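Local structure of HD domain-containing protein (Aquifex aeolicus, 2HEK) at residues Thr62-Ile65 with Cys66-Leu69; Phe215-Gln219 with Val220-Lys224; Ala269-Glu272 with Asp273-Arg276; Lys299-Leu302 with Leu303-Phe306. The protein is of unproven function but, as an HD-domain protein that binds zinc and GDP, probably acts as a metal-dependent phosphohydrolase of the dGTPase kind. One frame throughout, in Å; residues are numbered along the deposited sequence.

In the fold
All four contacts are local, each within or at an end of one helix, between residues three to five apart, and no two share an element. Interactions 1 and 2 are partly buried: the first ends helix 51-69 beside the zinc-binding part of the HD domain, the second ends helix 203-221, the centre of the contact about 13 Å from that of the chain. Interactions 3 and 4 lie at the surface, on helices 271-278 and 292-305, the centres of these two contacts about 25 Å apart. Chemistry follows place. Aromatic rings and a pi-type turn mark interaction 2; interaction 1 divides into an apolar flank and a charged one; a cation-pi pair dominates interaction 3; interaction 4 sets a leucine-phenylalanine contact behind an outer row of charges.

Interaction 1 (Thr62-Ile65 with Cys66-Leu69); sequences TERI and CESL
With CG2 of I65 anti to its backbone N and CG1 anti to the carbonyl carbon (chi1 -68°), the CG2 methyl is left facing the next turn, where L69 arrives four residues on. The two side chains run alongside each other, and I65 CG2 meets L69 CD1 at 3.6 Å. On the charged flank E67 has CG beside its own N and a chain extended beyond it (chi2 169°), which carries the carboxylate back along the helix between E63 and R64. The carboxylates of E63 and E67 are nearly parallel, their planes 13° apart; the nearest touch there is E63 CG to E67 OE2 at 3.5 Å, while the charged oxygens E63 OE2 and E67 OE2 remain 4.6 Å apart. K78 forms a salt bridge with E63, which probably eases that repulsion. R64 bends at chi2 to lie beside E67, but its NH1 reaches E67 OE1 only at 3.7 Å, a long salt bridge on the exposed side of the helix. The backbone beneath is regular: C66 N donates to T62 O at 2.9 Å and L69 N to I65 O at 2.8 Å. On the buried side T62 CG2 and C66 SG are 4.2 Å apart, and both residues pack on V77 of helix 74-82. T62 OG1 is hydrogen-bonded to V58 O and S160 OG, next to zinc ligand D161. The result is the amphipathic last two turns of helix 51-69, the HD-domain helix that also carries zinc ligand H54.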
loop_
_atom_site.group_PDB
_atom_site.type_symbol
_atom_site.label_atom_id
_atom_site.label_comp_id
_atom_site.label_asym_id
_atom_site.label_seq_id
_atom_site.Cartn_x
_atom_site.Cartn_y
_atom_site.Cartn_z
ATOM N N THR A 62 -13.811 -9.683 14.902
ATOM C CA THR A 62 -14.353 -10.794 15.687
ATOM C C THR A 62 -14.869 -11.894 14.764
ATOM O O THR A 62 -14.592 -13.062 15.016
ATOM C CB THR A 62 -15.482 -10.332 16.633
ATOM O OG1 THR A 62 -14.959 -9.301 17.497
ATOM C CG2 THR A 62 -15.972 -11.505 17.494
ATOM N N GLU A 63 -15.622 -11.518 13.727
ATOM C CA GLU A 63 -16.099 -12.474 12.694
ATOM C C GLU A 63 -14.959 -13.293 12.123
ATOM O O GLU A 63 -15.023 -14.547 12.057
ATOM C CB GLU A 63 -16.824 -11.742 11.561
ATOM C CG GLU A 63 -17.575 -12.645 10.530
ATOM C CD GLU A 63 -18.549 -11.809 9.708
ATOM O OE1 GLU A 63 -18.089 -10.867 9.010
ATOM O OE2 GLU A 63 -19.786 -12.065 9.778
ATOM N N ARG A 64 -13.905 -12.591 11.708
ATOM C CA ARG A 64 -12.742 -13.212 11.101
ATOM C C ARG A 64 -12.084 -14.204 12.048
ATOM O O ARG A 64 -11.768 -15.343 11.659
ATOM C CB ARG A 64 -11.732 -12.121 10.676
ATOM C CG ARG A 64 -12.149 -11.323 9.446
ATOM C CD ARG A 64 -11.896 -12.116 8.157
ATOM N NE ARG A 64 -12.056 -11.293 6.946
ATOM C CZ ARG A 64 -13.191 -11.160 6.253
ATOM N NH1 ARG A 64 -14.294 -11.796 6.632
ATOM N NH2 ARG A 64 -13.222 -10.384 5.169
ATOM N N ILE A 65 -11.876 -13.795 13.298
ATOM C CA ILE A 65 -11.200 -14.674 14.270
ATOM C C ILE A 65 -12.076 -15.914 14.565
ATOM O O ILE A 65 -11.559 -17.023 14.653
ATOM C CB ILE A 65 -10.889 -13.947 15.601
ATOM C CG1 ILE A 65 -9.808 -12.847 15.419
ATOM C CG2 ILE A 65 -10.461 -14.962 16.690
ATOM C CD1 ILE A 65 -9.730 -11.841 16.602
ATOM N N CYS A 66 -13.389 -15.726 14.712
ATOM C CA CYS A 66 -14.320 -16.876 14.889
ATOM C C CYS A 66 -14.264 -17.841 13.693
ATOM O O CYS A 66 -14.278 -19.070 13.869
ATOM C CB CYS A 66 -15.756 -16.382 15.095
ATOM S SG CYS A 66 -15.957 -15.632 16.708
ATOM N N GLU A 67 -14.211 -17.296 12.485
ATOM C CA GLU A 67 -13.992 -18.114 11.272
ATOM C C GLU A 67 -12.689 -18.931 11.302
ATOM O O GLU A 67 -12.692 -20.136 10.983
ATOM C CB GLU A 67 -14.109 -17.268 9.989
ATOM C CG GLU A 67 -15.526 -16.780 9.730
ATOM C CD GLU A 67 -15.674 -15.704 8.621
ATOM O OE1 GLU A 67 -14.655 -15.253 8.033
ATOM O OE2 GLU A 67 -16.842 -15.292 8.361
ATOM N N SER A 68 -11.588 -18.300 11.696
ATOM C CA SER A 68 -10.299 -18.995 11.786
ATOM C C SER A 68 -10.309 -20.047 12.896
ATOM O O SER A 68 -9.745 -21.137 12.744
ATOM C CB SER A 68 -9.155 -18.004 12.013
ATOM O OG SER A 68 -7.959 -18.668 12.421
ATOM N N LEU A 69 -10.945 -19.712 14.016
ATOM C CA LEU A 69 -10.936 -20.587 15.176
ATOM C C LEU A 69 -12.089 -21.598 15.213
ATOM O O LEU A 69 -12.122 -22.451 16.112
ATOM C CB LEU A 69 -10.901 -19.771 16.461
ATOM C CG LEU A 69 -9.667 -18.915 16.752
ATOM C CD1 LEU A 69 -9.883 -18.247 18.107
ATOM C CD2 LEU A 69 -8.377 -19.731 16.746
#

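Interaction 2 (Phe215-Gln219 with Val220-Lys224); sequences FMYVQ and VYFHK
An aromatic cluster of Y217, Y221 and F222 closes helix 203-221, where the helix widens into a pi-type turn. Y221 sends its edge into the face of Y217: Y221 CD1 stands over the ring centre, 3.6 Å from Y217 CZ, with the planes at 79°. Y217 in turn offers its own edge to F222, Y217 CD2 lying 3.4 Å from F222 CZ over the rim of the phenylalanine face; these planes meet at 63°. Y217 is thus the middle ring of two T-shaped pairs. The backbone is wider here too. M216 O accepts from both V220 N at 2.9 Å and Y221 N at 3.1 Å, the former from above the carbonyl plane and the latter tilted only 15° from it. F222 N then reaches Y217 O at 2.9 Å, five residues back, like the bond from Y221 N. M216, bent at chi2 and chi3, folds along V220, with M216 CE 3.8 Å from V220 CG2, while M216 CB rests 3.6 Å from Y221 CE1. D169 of helix 160-173 takes the phenol of Y221, and F222 packs on V316 and K318 of strand 311-318, so the cluster bridges a helix and a sheet. Beyond it H223 ND1 accepts from V225 N. The arrangement is a helix end with a wider pi-type turn, passing almost directly into an N-cap, with the side chain of H223, at the N-cap of helix 224-240, about 5 Å from a bound GDP.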
loop_
_atom_site.group_PDB
_atom_site.type_symbol
_atom_site.label_atom_id
_atom_site.label_comp_id
_atom_site.label_asym_id
_atom_site.label_seq_id
_atom_site.Cartn_x
_atom_site.Cartn_y
_atom_site.Cartn_z
ATOM N N PHE A 215 5.150 0.828 18.715
ATOM C CA PHE A 215 5.141 2.090 17.954
ATOM C C PHE A 215 3.938 2.983 18.242
ATOM O O PHE A 215 4.084 4.198 18.388
ATOM C CB PHE A 215 5.262 1.833 16.464
ATOM C CG PHE A 215 6.674 1.530 16.030
ATOM C CD1 PHE A 215 6.985 0.328 15.402
ATOM C CD2 PHE A 215 7.686 2.478 16.226
ATOM C CE1 PHE A 215 8.323 0.064 14.952
ATOM C CE2 PHE A 215 9.006 2.228 15.812
ATOM C CZ PHE A 215 9.315 0.992 15.174
ATOM N N MET A 216 2.744 2.403 18.322
ATOM C CA MET A 216 1.574 3.231 18.621
ATOM C C MET A 216 1.703 3.918 19.980
ATOM O O MET A 216 1.313 5.080 20.118
ATOM C CB MET A 216 0.275 2.434 18.529
ATOM C CG MET A 216 -0.058 1.992 17.086
ATOM S SD MET A 216 -0.101 3.419 15.910
ATOM C CE MET A 216 -1.384 4.430 16.603
ATOM N N TYR A 217 2.231 3.210 20.979
ATOM C CA TYR A 217 2.445 3.814 22.309
ATOM C C TYR A 217 3.455 4.938 22.301
ATOM O O TYR A 217 3.174 6.031 22.815
ATOM C CB TYR A 217 2.804 2.753 23.382
ATOM C CG TYR A 217 1.549 2.175 23.928
ATOM C CD1 TYR A 217 0.938 1.092 23.299
ATOM C CD2 TYR A 217 0.891 2.787 24.989
ATOM C CE1 TYR A 217 -0.281 0.608 23.737
ATOM C CE2 TYR A 217 -0.329 2.306 25.454
ATOM C CZ TYR A 217 -0.902 1.211 24.821
ATOM O OH TYR A 217 -2.109 0.703 25.267
ATOM N N VAL A 218 4.623 4.701 21.698
ATOM C CA VAL A 218 5.650 5.744 21.732
ATOM C C VAL A 218 5.298 6.935 20.844
ATOM O O VAL A 218 5.571 8.092 21.208
ATOM C CB VAL A 218 7.088 5.229 21.460
ATOM C CG1 VAL A 218 7.488 4.280 22.576
ATOM C CG2 VAL A 218 7.234 4.587 20.073
ATOM N N GLN A 219 4.671 6.664 19.705
ATOM C CA GLN A 219 4.433 7.750 18.743
ATOM C C GLN A 219 3.165 8.541 19.094
ATOM O O GLN A 219 3.139 9.779 18.959
ATOM C CB GLN A 219 4.423 7.209 17.292
ATOM C CG GLN A 219 4.075 8.216 16.169
ATOM C CD GLN A 219 5.290 9.053 15.704
ATOM O OE1 GLN A 219 6.331 9.082 16.370
ATOM N NE2 GLN A 219 5.146 9.736 14.555
ATOM N N VAL A 220 2.111 7.838 19.526
ATOM C CA VAL A 220 0.788 8.481 19.679
ATOM C C VAL A 220 0.265 8.526 21.131
ATOM O O VAL A 220 0.062 9.620 21.684
ATOM C CB VAL A 220 -0.311 7.826 18.760
ATOM C CG1 VAL A 220 -1.652 8.515 18.997
ATOM C CG2 VAL A 220 0.083 7.887 17.261
ATOM N N TYR A 221 0.045 7.365 21.748
ATOM C CA TYR A 221 -0.676 7.342 23.037
ATOM C C TYR A 221 0.149 8.046 24.136
ATOM O O TYR A 221 -0.409 8.663 25.059
ATOM C CB TYR A 221 -1.080 5.895 23.462
ATOM C CG TYR A 221 -1.778 5.056 22.363
ATOM C CD1 TYR A 221 -1.488 3.697 22.215
ATOM C CD2 TYR A 221 -2.724 5.636 21.476
ATOM C CE1 TYR A 221 -2.118 2.913 21.223
ATOM C CE2 TYR A 221 -3.335 4.860 20.462
ATOM C CZ TYR A 221 -3.039 3.501 20.365
ATOM O OH TYR A 221 -3.636 2.718 19.365
ATOM N N PHE A 222 1.469 7.976 24.035
ATOM C CA PHE A 222 2.328 8.611 25.061
ATOM C C PHE A 222 2.982 9.878 24.550
ATOM O O PHE A 222 3.949 10.357 25.144
ATOM C CB PHE A 222 3.387 7.629 25.586
ATOM C CG PHE A 222 2.814 6.497 26.368
ATOM C CD1 PHE A 222 3.570 5.330 26.569
ATOM C CD2 PHE A 222 1.506 6.557 26.877
ATOM C CE1 PHE A 222 3.043 4.240 27.316
ATOM C CE2 PHE A 222 0.956 5.480 27.624
ATOM C CZ PHE A 222 1.746 4.314 27.849
ATOM N N HIS A 223 2.467 10.431 23.447
ATOM C CA HIS A 223 3.024 11.652 22.888
ATOM C C HIS A 223 2.903 12.721 24.005
ATOM O O HIS A 223 1.875 12.833 24.653
ATOM C CB HIS A 223 2.226 12.074 21.637
ATOM C CG HIS A 223 2.813 13.228 20.902
ATOM N ND1 HIS A 223 2.717 14.524 21.361
ATOM C CD2 HIS A 223 3.487 13.290 19.720
ATOM C CE1 HIS A 223 3.303 15.335 20.500
ATOM N NE2 HIS A 223 3.750 14.617 19.480
ATOM N N LYS A 224 3.955 13.498 24.208
ATOM C CA LYS A 224 4.016 14.363 25.390
ATOM C C LYS A 224 2.896 15.400 25.373
ATOM O O LYS A 224 2.354 15.728 26.420
ATOM C CB LYS A 224 5.372 15.044 25.473
ATOM C CG LYS A 224 5.657 16.018 24.363
ATOM C CD LYS A 224 7.167 16.312 24.247
ATOM C CE LYS A 224 7.382 17.540 23.379
ATOM N NZ LYS A 224 8.817 17.707 23.000
#

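Interaction 3 (Ala269-Glu272 with Asp273-Arg276); sequences AFRE and DFER
R271 lays its guanidinium over the face of F274 in a cation-pi contact, the close-packed part of this first turn of helix 271-278. R271 CZ stands 4.3 Å from the ring centroid, 27° off the ring normal, and NH2 comes nearest, 3.5 Å from F274 CE2. The planes are inclined by 37°, so the guanidinium is tilted over the ring. A bend at chi2 (64°) brings the arginine chain alongside F274, whose ring is buried against L264 of helix 257-266. F270 O anchors the turn from the N-cap position, taking F274 N at 3.1 Å, and D273 OD1 lies near the edge of the F270 ring, 3.8 Å from F270 CD2, while K239 holds that carboxylate in a salt bridge.

The outer side is looser. E272 and R276 slant across each other, and E272 OE1 is 3.9 Å from R276 NH2, well out of the guanidinium plane; the attraction is one of charge alone, with no N-H aimed at the oxygen. E275 turns instead to K281. The chemistry implies that the arginine-phenylalanine cation-pi pair probably restrains the two side chains, whereas the outer E272-R276 pair, lacking a directed bond, probably contributes weaker, less specific electrostatics.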
loop_
_atom_site.group_PDB
_atom_site.type_symbol
_atom_site.label_atom_id
_atom_site.label_comp_id
_atom_site.label_asym_id
_atom_site.label_seq_id
_atom_site.Cartn_x
_atom_site.Cartn_y
_atom_site.Cartn_z
ATOM N N ALA A 269 -16.680 30.770 33.495
ATOM C CA ALA A 269 -16.034 30.164 34.662
ATOM C C ALA A 269 -14.864 29.254 34.254
ATOM O O ALA A 269 -13.831 29.210 34.930
ATOM C CB ALA A 269 -17.055 29.391 35.498
ATOM N N PHE A 270 -15.043 28.556 33.128
ATOM C CA PHE A 270 -14.110 27.546 32.625
ATOM C C PHE A 270 -13.094 28.091 31.625
ATOM O O PHE A 270 -12.632 27.351 30.754
ATOM C CB PHE A 270 -14.893 26.423 31.929
ATOM C CG PHE A 270 -15.856 25.693 32.823
ATOM C CD1 PHE A 270 -17.163 25.468 32.407
ATOM C CD2 PHE A 270 -15.457 25.215 34.068
ATOM C CE1 PHE A 270 -18.059 24.783 33.220
ATOM C CE2 PHE A 270 -16.351 24.531 34.894
ATOM C CZ PHE A 270 -17.654 24.319 34.471
ATOM N N ARG A 271 -12.739 29.366 31.739
ATOM C CA ARG A 271 -11.978 30.002 30.671
ATOM C C ARG A 271 -10.537 29.521 30.556
ATOM O O ARG A 271 -10.013 29.390 29.448
ATOM C CB ARG A 271 -12.033 31.529 30.762
ATOM C CG ARG A 271 -11.873 32.214 29.410
ATOM C CD ARG A 271 -13.058 31.861 28.497
ATOM N NE ARG A 271 -12.755 31.970 27.070
ATOM C CZ ARG A 271 -13.632 31.709 26.105
ATOM N NH1 ARG A 271 -14.864 31.326 26.414
ATOM N NH2 ARG A 271 -13.280 31.835 24.831
ATOM N N GLU A 272 -9.885 29.287 31.687
ATOM C CA GLU A 272 -8.503 28.867 31.637
ATOM C C GLU A 272 -8.378 27.428 31.157
ATOM O O GLU A 272 -7.422 27.111 30.481
ATOM C CB GLU A 272 -7.769 29.128 32.949
ATOM C CG GLU A 272 -7.074 30.499 32.930
ATOM C CD GLU A 272 -6.436 30.891 34.254
ATOM O OE1 GLU A 272 -5.454 30.227 34.680
ATOM O OE2 GLU A 272 -6.911 31.886 34.859
ATOM N N ASP A 273 -9.362 26.593 31.500
ATOM C CA ASP A 273 -9.534 25.255 30.901
ATOM C C ASP A 273 -9.579 25.351 29.389
ATOM O O ASP A 273 -8.833 24.658 28.702
ATOM C CB ASP A 273 -10.845 24.611 31.360
ATOM C CG ASP A 273 -10.904 24.389 32.848
ATOM O OD1 ASP A 273 -11.710 25.085 33.520
ATOM O OD2 ASP A 273 -10.156 23.517 33.338
ATOM N N PHE A 274 -10.468 26.208 28.886
ATOM C CA PHE A 274 -10.637 26.401 27.458
ATOM C C PHE A 274 -9.334 26.825 26.806
ATOM O O PHE A 274 -8.963 26.305 25.769
ATOM C CB PHE A 274 -11.749 27.422 27.130
ATOM C CG PHE A 274 -11.745 27.878 25.679
ATOM C CD1 PHE A 274 -12.468 27.189 24.711
ATOM C CD2 PHE A 274 -10.996 28.988 25.284
ATOM C CE1 PHE A 274 -12.451 27.603 23.373
ATOM C CE2 PHE A 274 -10.970 29.410 23.946
ATOM C CZ PHE A 274 -11.695 28.716 22.989
ATOM N N GLU A 275 -8.643 27.785 27.405
ATOM C CA GLU A 275 -7.394 28.269 26.825
ATOM C C GLU A 275 -6.309 27.188 26.733
ATOM O O GLU A 275 -5.630 27.062 25.705
ATOM C CB GLU A 275 -6.890 29.466 27.610
ATOM C CG GLU A 275 -7.807 30.689 27.412
ATOM C CD GLU A 275 -7.366 31.918 28.181
ATOM O OE1 GLU A 275 -6.219 31.925 28.697
ATOM O OE2 GLU A 275 -8.180 32.880 28.262
ATOM N N ARG A 276 -6.178 26.413 27.802
ATOM C CA ARG A 276 -5.165 25.341 27.908
ATOM C C ARG A 276 -5.399 24.222 26.898
ATOM O O ARG A 276 -4.449 23.586 26.412
ATOM C CB ARG A 276 -5.200 24.742 29.319
ATOM C CG ARG A 276 -4.604 25.684 30.364
ATOM C CD ARG A 276 -4.907 25.232 31.794
ATOM N NE ARG A 276 -4.262 26.137 32.755
ATOM C CZ ARG A 276 -4.113 25.915 34.058
ATOM N NH1 ARG A 276 -4.550 24.794 34.615
ATOM N NH2 ARG A 276 -3.513 26.836 34.811
#

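Interaction 4 (Lys299-Leu302 with Leu303-Phe306); sequences KERL and LEKF
Helix 292-305 runs out here, its last turn weakly bonded, and L302 meets F306 where the chain leaves it. L302 CD1 touches F306 CD1 at 3.5 Å, the two side chains slanting past one another. L302 gets there with CG anti to its backbone N (chi1 -168°) and F306 with CG swung beside its own N, while L302 O lies in the plane of the F306 ring, at its edge. That same carbonyl grips the helix end. F306 N binds L302 O at 3.0 Å with a C=O...N angle of 170°, whereas K305 N reaches it at 3.1 Å from above the carbonyl plane. Just before this the bonding is mixed: L303 N to K299 O is regular, but E304 N is held only weakly, by E300 O and R301 O together. This is a helix C-terminus in which i to i+4 bonds and shorter i to i+3 bonds coexist before the chain turns toward strand 311-318. Its apolar side lies on that strand, with L302 and L303 on V311, and L302 and F306 also touch A364 of helix 361-366. Charges occupy the exposed flank. R301, bent at both chi2 and chi3, curls round so that NH1 comes 3.4 Å from E304 OE1, a salt bridge with guanidinium and carboxylate planes 84° apart. K305 runs beside the arginine, its NZ 3.5 Å from R301 CD and 4.0 Å from R301 NH1. E304 probably offsets the repulsion between these two cations, and E367 gives K305 NZ a long, weak ion pair.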
loop_
_atom_site.group_PDB
_atom_site.type_symbol
_atom_site.label_atom_id
_atom_site.label_comp_id
_atom_site.label_asym_id
_atom_site.label_seq_id
_atom_site.Cartn_x
_atom_site.Cartn_y
_atom_site.Cartn_z
ATOM N N LYS A 299 11.818 17.315 39.840
ATOM C CA LYS A 299 10.574 17.573 40.549
ATOM C C LYS A 299 10.821 18.282 41.893
ATOM O O LYS A 299 10.083 19.199 42.272
ATOM C CB LYS A 299 9.816 16.274 40.780
ATOM C CG LYS A 299 8.588 16.449 41.654
ATOM C CD LYS A 299 7.724 15.211 41.648
ATOM C CE LYS A 299 6.699 15.250 42.770
ATOM N NZ LYS A 299 5.748 14.097 42.660
ATOM N N GLU A 300 11.864 17.857 42.603
ATOM C CA GLU A 300 12.207 18.443 43.904
ATOM C C GLU A 300 12.683 19.888 43.804
ATOM O O GLU A 300 12.092 20.768 44.416
ATOM C CB GLU A 300 13.212 17.561 44.645
ATOM C CG GLU A 300 12.562 16.313 45.229
ATOM C CD GLU A 300 13.176 15.870 46.553
ATOM O OE1 GLU A 300 13.775 16.713 47.269
ATOM O OE2 GLU A 300 13.044 14.671 46.881
ATOM N N ARG A 301 13.725 20.132 43.018
ATOM C CA ARG A 301 14.247 21.473 42.799
ATOM C C ARG A 301 13.166 22.425 42.295
ATOM O O ARG A 301 13.138 23.604 42.672
ATOM C CB ARG A 301 15.424 21.434 41.816
ATOM C CG ARG A 301 15.825 22.784 41.203
ATOM C CD ARG A 301 16.628 23.698 42.169
ATOM N NE ARG A 301 17.992 23.212 42.415
ATOM C CZ ARG A 301 18.742 23.563 43.457
ATOM N NH1 ARG A 301 18.271 24.412 44.368
ATOM N NH2 ARG A 301 19.966 23.060 43.593
ATOM N N LEU A 302 12.273 21.904 41.448
ATOM C CA LEU A 302 11.221 22.693 40.834
ATOM C C LEU A 302 10.187 23.092 41.859
ATOM O O LEU A 302 9.789 24.254 41.902
ATOM C CB LEU A 302 10.554 21.905 39.701
ATOM C CG LEU A 302 9.611 22.632 38.750
ATOM C CD1 LEU A 302 10.334 23.737 37.987
ATOM C CD2 LEU A 302 9.032 21.614 37.786
ATOM N N LEU A 303 9.741 22.138 42.673
ATOM C CA LEU A 303 8.750 22.429 43.696
ATOM C C LEU A 303 9.318 23.256 44.869
ATOM O O LEU A 303 8.578 23.628 45.788
ATOM C CB LEU A 303 8.083 21.150 44.206
ATOM C CG LEU A 303 7.094 20.405 43.298
ATOM C CD1 LEU A 303 6.378 19.325 44.093
ATOM C CD2 LEU A 303 6.075 21.338 42.664
ATOM N N GLU A 304 10.621 23.536 44.837
ATOM C CA GLU A 304 11.225 24.449 45.799
ATOM C C GLU A 304 10.899 25.875 45.395
ATOM O O GLU A 304 10.591 26.710 46.245
ATOM C CB GLU A 304 12.748 24.264 45.862
ATOM C CG GLU A 304 13.226 23.080 46.722
ATOM C CD GLU A 304 14.723 22.800 46.574
ATOM O OE1 GLU A 304 15.447 23.677 46.044
ATOM O OE2 GLU A 304 15.176 21.701 46.980
ATOM N N LYS A 305 10.947 26.127 44.087
ATOM C CA LYS A 305 10.861 27.476 43.528
ATOM C C LYS A 305 9.469 27.918 43.053
ATOM O O LYS A 305 9.131 29.097 43.164
ATOM C CB LYS A 305 11.871 27.644 42.390
ATOM C CG LYS A 305 13.323 27.636 42.839
ATOM C CD LYS A 305 14.243 28.158 41.740
ATOM C CE LYS A 305 15.669 28.382 42.254
ATOM N NZ LYS A 305 16.546 27.189 42.057
ATOM N N PHE A 306 8.676 26.984 42.527
ATOM C CA PHE A 306 7.377 27.302 41.924
ATOM C C PHE A 306 6.230 26.613 42.669
ATOM O O PHE A 306 6.436 25.563 43.287
ATOM C CB PHE A 306 7.372 26.904 40.450
ATOM C CG PHE A 306 8.515 27.483 39.658
ATOM C CD1 PHE A 306 9.730 26.815 39.570
ATOM C CD2 PHE A 306 8.371 28.694 38.988
ATOM C CE1 PHE A 306 10.788 27.346 38.836
ATOM C CE2 PHE A 306 9.424 29.228 38.249
ATOM C CZ PHE A 306 10.634 28.554 38.181
#